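Local coordinates for protein glutaredoxin 2 (PDB 3IR4) that probably catalyses glutathione-dependent thiol-disulphide exchange, and is captured here covalently joined to glutathione, at residues 104-109 with 134-139; 9-14 with 114-119. One frame throughout, in Å; residues are numbered along the deposited sequence. Where two conformers were deposited one is given.

How the interactions relate
From the N terminus, strand 5-8 of the thioredoxin-like domain runs into segment 9-14, which leads to helix 13-25. The chain passes into the all-helical C-terminal domain, where segment 104-109 lies on helix 101-108. The following loop carries 114-119, where interaction 2 closes a long loop of 99 intervening residues and ties the two domains together at the glutathione site. Helix 119-133 follows, and at 134-139 interaction 1 closes a shorter loop of 24 residues within the helical domain. The segments alternate along the chain, so the two loops cross. Their centres lie about 15 Å apart, and Phe108 bridges them, packing on both His11 and Phe116.

Interaction 1 (104-109 with 134-139); sequences LLPRFA and GSFDNH
Phe136 lays one face of its ring on the backbone and ring of Pro106. Pro106 CA stands over the ring centre, 3.9 Å from the Phe136 centroid and 10° off the normal, a CH-pi contact. On the same face, toward the rim, lies the carbonyl carbon of Leu105, while Leu105 CB approaches Phe136 CE1 at 3.9 Å. Pro106 CG reaches the near side of the ring, 3.8 Å from Phe136 CD1. At the far side Ala109 CB closes obliquely on Phe136 CE2 at 3.5 Å, the shortest approach between the segments. CG of Phe136 is anti to its carbonyl carbon (chi1 -74°), which puts it beside Pro106, and the ring continues across the proline CA. One turn on, His139 CB touches Pro106 CG at 4.0 Å, and the proline carbon sits near the edge of the imidazole. This is helix-helix packing inside the GST-like C-terminal domain: helix 101-108 meets the first turn of helix 136-141, mainly through apolar contacts and without a direct hydrogen bond. The first turn of that second helix is set by Ser135, whose OG accepts from Asn138 N at 3.0 Å in a nearly straight N-cap bond (170°). Glu130 takes the N-H of Phe136, and Ser135 O lies above the centre of the His139 ring. Lys129 of helix 119-133 also touches Phe136. A water accepts from Arg107 NH1 and makes a weak bond to His139 O; the guanidinium is further held by Leu103, Ser143 and the C-terminal residue Ile218.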
loop_
_atom_site.group_PDB
_atom_site.type_symbol
_atom_site.label_atom_id
_atom_site.label_comp_id
_atom_site.label_asym_id
_atom_site.label_seq_id
_atom_site.Cartn_x
_atom_site.Cartn_y
_atom_site.Cartn_z
ATOM N N LEU A 104 8.798 -7.842 -3.668
ATOM C CA LEU A 104 8.745 -6.466 -3.162
ATOM C C LEU A 104 9.835 -6.071 -2.184
ATOM O O LEU A 104 10.433 -5.023 -2.341
ATOM C CB LEU A 104 7.357 -6.143 -2.559
ATOM C CG LEU A 104 6.181 -6.245 -3.524
ATOM C CD1 LEU A 104 4.858 -6.033 -2.753
ATOM C CD2 LEU A 104 6.310 -5.269 -4.659
ATOM N N LEU A 105 10.076 -6.872 -1.161
ATOM C CA LEU A 105 10.993 -6.440 -0.107
ATOM C C LEU A 105 12.404 -6.147 -0.612
ATOM O O LEU A 105 12.976 -5.124 -0.236
ATOM C CB LEU A 105 10.991 -7.424 1.070
ATOM C CG LEU A 105 9.632 -7.665 1.767
ATOM C CD1 LEU A 105 9.813 -8.680 2.858
ATOM C CD2 LEU A 105 9.008 -6.383 2.298
ATOM N N PRO A 106 12.971 -7.012 -1.480
ATOM C CA PRO A 106 14.309 -6.699 -1.940
ATOM C C PRO A 106 14.368 -5.419 -2.746
ATOM O O PRO A 106 15.395 -4.751 -2.760
ATOM C CB PRO A 106 14.675 -7.923 -2.804
ATOM C CG PRO A 106 13.833 -9.018 -2.317
ATOM C CD PRO A 106 12.536 -8.342 -1.954
ATOM N N ARG A 107 13.288 -5.121 -3.471
ATOM C CA ARG A 107 13.208 -3.917 -4.263
ATOM C C ARG A 107 12.971 -2.680 -3.402
ATOM O O ARG A 107 13.601 -1.634 -3.617
ATOM C CB ARG A 107 12.179 -4.083 -5.389
ATOM C CG ARG A 107 12.664 -5.056 -6.447
ATOM C CD ARG A 107 11.588 -5.387 -7.449
ATOM N NE ARG A 107 12.052 -6.238 -8.561
ATOM C CZ ARG A 107 12.340 -7.528 -8.437
ATOM N NH1 ARG A 107 12.127 -8.167 -7.301
ATOM N NH2 ARG A 107 12.847 -8.192 -9.467
ATOM N N PHE A 108 12.103 -2.784 -2.400
ATOM C CA PHE A 108 11.945 -1.688 -1.459
ATOM C C PHE A 108 13.315 -1.296 -0.872
ATOM O O PHE A 108 13.652 -0.116 -0.795
ATOM C CB PHE A 108 11.025 -2.077 -0.279
ATOM C CG PHE A 108 9.564 -2.311 -0.625
ATOM C CD1 PHE A 108 8.918 -1.712 -1.691
ATOM C CD2 PHE A 108 8.805 -3.057 0.237
ATOM C CE1 PHE A 108 7.559 -1.923 -1.911
ATOM C CE2 PHE A 108 7.429 -3.247 0.019
ATOM C CZ PHE A 108 6.839 -2.687 -1.047
ATOM N N ALA A 109 14.086 -2.298 -0.482
ATOM C CA ALA A 109 15.369 -2.086 0.179
ATOM C C ALA A 109 16.414 -1.403 -0.700
ATOM O O ALA A 109 17.383 -0.868 -0.186
ATOM C CB ALA A 109 15.909 -3.400 0.643
ATOM N N GLY A 134 13.943 -14.428 4.667
ATOM C CA GLY A 134 14.985 -14.968 3.798
ATOM C C GLY A 134 15.787 -13.981 3.017
ATOM O O GLY A 134 15.631 -12.774 3.123
ATOM N N SER A 135 16.679 -14.549 2.211
ATOM C CA SER A 135 17.674 -13.791 1.484
ATOM C C SER A 135 17.136 -12.955 0.346
ATOM O O SER A 135 16.532 -13.480 -0.590
ATOM C CB SER A 135 18.704 -14.795 0.948
ATOM O OG SER A 135 19.571 -14.217 -0.022
ATOM N N PHE A 136 17.439 -11.666 0.371
ATOM C CA PHE A 136 17.071 -10.773 -0.706
ATOM C C PHE A 136 17.749 -11.206 -1.997
ATOM O O PHE A 136 17.127 -11.169 -3.064
ATOM C CB PHE A 136 17.449 -9.330 -0.382
ATOM C CG PHE A 136 16.577 -8.653 0.639
ATOM C CD1 PHE A 136 15.379 -9.194 1.117
ATOM C CD2 PHE A 136 16.907 -7.369 1.027
ATOM C CE1 PHE A 136 14.597 -8.482 1.996
ATOM C CE2 PHE A 136 16.110 -6.674 1.910
ATOM C CZ PHE A 136 14.940 -7.213 2.352
ATOM N N ASP A 137 19.022 -11.601 -1.948
ATOM C CA ASP A 137 19.682 -12.029 -3.194
ATOM C C ASP A 137 19.087 -13.288 -3.775
ATOM O O ASP A 137 18.940 -13.394 -4.989
ATOM C CB ASP A 137 21.192 -12.130 -3.037
ATOM C CG ASP A 137 21.868 -10.802 -3.301
ATOM O OD1 ASP A 137 21.608 -10.128 -4.348
ATOM O OD2 ASP A 137 22.722 -10.456 -2.488
ATOM N N ASN A 138 18.738 -14.253 -2.929
ATOM C CA ASN A 138 18.075 -15.430 -3.413
ATOM C C ASN A 138 16.772 -15.045 -4.131
ATOM O O ASN A 138 16.479 -15.488 -5.228
ATOM C CB ASN A 138 17.804 -16.388 -2.241
ATOM C CG ASN A 138 16.984 -17.588 -2.649
ATOM O OD1 ASN A 138 15.792 -17.477 -2.933
ATOM N ND2 ASN A 138 17.602 -18.748 -2.643
ATOM N N HIS A 139 15.988 -14.213 -3.475
ATOM C CA HIS A 139 14.711 -13.816 -4.057
ATOM C C HIS A 139 14.896 -13.068 -5.362
ATOM O O HIS A 139 14.150 -13.311 -6.321
ATOM C CB HIS A 139 13.931 -12.988 -3.052
ATOM C CG HIS A 139 13.608 -13.726 -1.810
ATOM N ND1 HIS A 139 13.174 -13.098 -0.667
ATOM C CD2 HIS A 139 13.755 -15.032 -1.497
ATOM C CE1 HIS A 139 13.004 -14.010 0.280
ATOM N NE2 HIS A 139 13.386 -15.186 -0.185
HETATM O O HOH W 1 12.622 -10.832 -6.400
#

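Interaction 2 (9-14 with 114-119); sequences YDHCPF and DEFSTP. With GSH (glutathione), chain B.
Glu115 drives its carboxylate into the turn Tyr9-Cys12 and takes three hydrogen bonds there. OE2 receives two: His11 N on its syn side at 2.9 Å, and His11 ND1 on its anti side at 2.6 Å, close to the imidazole plane. OE1 accepts from Asp10 N at 2.9 Å, the donor lying 49° out of the carboxylate plane. CG of Glu115 lies between its backbone N and carbonyl carbon (chi1 61°), which puts it over the centre of the Phe116 ring, and the bend at chi2 sends the carboxylate toward the turn. The short, nearly in-plane ND1 bond fixes the rotation of the His11 ring. Phe116 CZ adds an oblique contact at 3.6 Å from His11 ND1, the two rings near parallel but slid apart, and Phe125 meets the His11 ring edge-to-face. The turn is the type I turn of the thioredoxin-like fold that precedes the active-site helix, with Cys12 at its N-cap and Cys15 completing a CxxC pattern. Cys12 SG is joined to SG2 of glutathione by a covalent S-S bond of 2.3 Å, long for a disulphide; Phe14 lies against the tripeptide, one ring face under its CB1, and Ser65, Glu64, Val51 and Lys49 bind its polar groups, Lys49 also holding Tyr9 OH. The outer side is looser and wetter. In one of two conformers of Asp10, and so with less certainty, OD2 accepts from a water at 2.7 Å, and that water in turn accepts from Asp114 N, while Asp10 OD1 pairs with Arg183 in a salt bridge.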
loop_
_atom_site.group_PDB
_atom_site.type_symbol
_atom_site.label_atom_id
_atom_site.label_comp_id
_atom_site.label_asym_id
_atom_site.label_seq_id
_atom_site.Cartn_x
_atom_site.Cartn_y
_atom_site.Cartn_z
ATOM N N TYR A 9 5.260 5.073 6.430
ATOM C CA TYR A 9 6.385 4.684 5.553
ATOM C C TYR A 9 5.756 4.643 4.152
ATOM O O TYR A 9 4.682 4.082 3.970
ATOM C CB TYR A 9 6.959 3.315 5.885
ATOM C CG TYR A 9 7.419 3.147 7.299
ATOM C CD1 TYR A 9 8.039 4.174 7.995
ATOM C CD2 TYR A 9 7.242 1.923 7.934
ATOM C CE1 TYR A 9 8.424 3.990 9.344
ATOM C CE2 TYR A 9 7.634 1.738 9.241
ATOM C CZ TYR A 9 8.204 2.777 9.958
ATOM O OH TYR A 9 8.537 2.561 11.272
ATOM N N ASP A 10 6.413 5.242 3.173
ATOM C CA ASP A 10 5.874 5.325 1.813
ATOM C C ASP A 10 5.666 3.963 1.156
ATOM O O ASP A 10 4.710 3.776 0.403
ATOM C CB ASP A 10 6.766 6.274 0.992
ATOM C CG ASP A 10 6.204 6.620 -0.381
ATOM O OD1 ASP A 10 4.984 6.559 -0.607
ATOM O OD2 ASP A 10 7.026 7.025 -1.207
ATOM N N HIS A 11 6.540 3.004 1.434
ATOM C CA HIS A 11 6.419 1.682 0.827
ATOM C C HIS A 11 5.301 0.825 1.440
ATOM O O HIS A 11 4.903 -0.175 0.862
ATOM C CB HIS A 11 7.719 0.872 0.985
ATOM C CG HIS A 11 7.887 0.232 2.335
ATOM N ND1 HIS A 11 8.547 0.849 3.370
ATOM C CD2 HIS A 11 7.513 -0.983 2.808
ATOM C CE1 HIS A 11 8.552 0.046 4.421
ATOM N NE2 HIS A 11 7.921 -1.063 4.110
ATOM N N CYS A 12 4.820 1.208 2.618
ATOM C CA CYS A 12 3.957 0.324 3.404
ATOM C C CYS A 12 2.544 0.282 2.854
ATOM O O CYS A 12 1.930 1.322 2.744
ATOM C CB CYS A 12 3.945 0.822 4.865
ATOM S SG CYS A 12 2.750 -0.062 5.908
ATOM N N PRO A 13 2.042 -0.911 2.482
ATOM C CA PRO A 13 0.706 -0.963 1.919
ATOM C C PRO A 13 -0.379 -0.506 2.889
ATOM O O PRO A 13 -1.403 0.066 2.471
ATOM C CB PRO A 13 0.563 -2.429 1.488
ATOM C CG PRO A 13 1.457 -3.173 2.379
ATOM C CD PRO A 13 2.624 -2.257 2.579
ATOM N N PHE A 14 -0.184 -0.729 4.184
ATOM C CA PHE A 14 -1.166 -0.262 5.171
ATOM C C PHE A 14 -1.236 1.263 5.183
ATOM O O PHE A 14 -2.297 1.842 5.402
ATOM C CB PHE A 14 -0.823 -0.839 6.544
ATOM C CG PHE A 14 -0.829 -2.327 6.589
ATOM C CD1 PHE A 14 0.347 -3.054 6.544
ATOM C CD2 PHE A 14 -2.021 -3.027 6.568
ATOM C CE1 PHE A 14 0.317 -4.443 6.581
ATOM C CE2 PHE A 14 -2.037 -4.419 6.594
ATOM C CZ PHE A 14 -0.866 -5.114 6.597
ATOM N N ASP A 114 11.492 7.637 1.198
ATOM C CA ASP A 114 12.005 8.564 2.201
ATOM C C ASP A 114 12.341 7.920 3.535
ATOM O O ASP A 114 13.266 8.359 4.211
ATOM C CB ASP A 114 11.028 9.728 2.410
ATOM C CG ASP A 114 11.027 10.735 1.307
ATOM O OD1 ASP A 114 11.814 10.628 0.337
ATOM O OD2 ASP A 114 10.184 11.649 1.407
ATOM N N GLU A 115 11.621 6.870 3.916
ATOM C CA GLU A 115 11.876 6.188 5.178
ATOM C C GLU A 115 13.214 5.483 5.225
ATOM O O GLU A 115 13.645 5.051 6.298
ATOM C CB GLU A 115 10.755 5.208 5.543
ATOM C CG GLU A 115 10.506 4.076 4.587
ATOM C CD GLU A 115 9.525 4.369 3.465
ATOM O OE1 GLU A 115 9.258 5.570 3.184
ATOM O OE2 GLU A 115 9.034 3.393 2.854
ATOM N N PHE A 116 13.845 5.329 4.065
ATOM C CA PHE A 116 15.159 4.674 3.974
ATOM C C PHE A 116 16.230 5.683 3.621
ATOM O O PHE A 116 17.286 5.320 3.141
ATOM C CB PHE A 116 15.175 3.571 2.920
ATOM C CG PHE A 116 14.093 2.523 3.084
ATOM C CD1 PHE A 116 13.799 1.975 4.323
ATOM C CD2 PHE A 116 13.428 2.030 1.975
ATOM C CE1 PHE A 116 12.822 0.994 4.473
ATOM C CE2 PHE A 116 12.430 1.060 2.109
ATOM C CZ PHE A 116 12.159 0.532 3.347
ATOM N N SER A 117 15.982 6.964 3.837
ATOM C CA SER A 117 16.928 7.981 3.364
ATOM C C SER A 117 18.285 7.921 4.000
ATOM O O SER A 117 19.260 8.259 3.379
ATOM C CB SER A 117 16.337 9.371 3.450
ATOM O OG SER A 117 15.997 9.712 4.751
ATOM N N THR A 118 18.356 7.487 5.236
ATOM C CA THR A 118 19.653 7.362 5.905
ATOM C C THR A 118 20.165 5.931 5.710
ATOM O O THR A 118 19.388 4.968 5.676
ATOM C CB THR A 118 19.591 7.650 7.411
ATOM O OG1 THR A 118 18.753 6.679 8.050
ATOM C CG2 THR A 118 19.095 9.076 7.684
ATOM N N PRO A 119 21.502 5.779 5.601
ATOM C CA PRO A 119 22.037 4.438 5.580
ATOM C C PRO A 119 21.576 3.575 6.762
ATOM O O PRO A 119 21.330 2.392 6.597
ATOM C CB PRO A 119 23.555 4.689 5.615
ATOM C CG PRO A 119 23.717 6.014 4.904
ATOM C CD PRO A 119 22.525 6.804 5.291
HETATM N N1 GSH B . -2.572 -3.811 11.525
HETATM C CA1 GSH B . -1.775 -2.650 11.108
HETATM C C1 GSH B . -2.611 -1.746 10.243
HETATM O O11 GSH B . -3.562 -2.277 9.607
HETATM O O12 GSH B . -2.318 -0.537 10.182
HETATM C CB1 GSH B . -0.546 -3.151 10.363
HETATM C CG1 GSH B . 0.462 -2.025 10.140
HETATM C CD1 GSH B . 1.851 -2.497 9.766
HETATM O OE1 GSH B . 2.086 -3.808 9.568
HETATM N N2 GSH B . 2.793 -1.608 9.574
HETATM C CA2 GSH B . 4.208 -1.918 9.396
HETATM C C2 GSH B . 4.981 -1.499 10.602
HETATM O O2 GSH B . 4.634 -0.384 11.240
HETATM C CB2 GSH B . 4.774 -1.237 8.129
HETATM S SG2 GSH B . 4.075 -1.798 6.540
HETATM N N3 GSH B . 6.016 -2.211 10.973
HETATM C CA3 GSH B . 6.638 -2.042 12.262
HETATM C C3 GSH B . 8.037 -1.598 12.065
HETATM O O31 GSH B . 8.388 -1.176 10.919
HETATM O O32 GSH B . 8.817 -1.652 13.050
HETATM O O HOH W 2 9.217 8.301 -0.401
#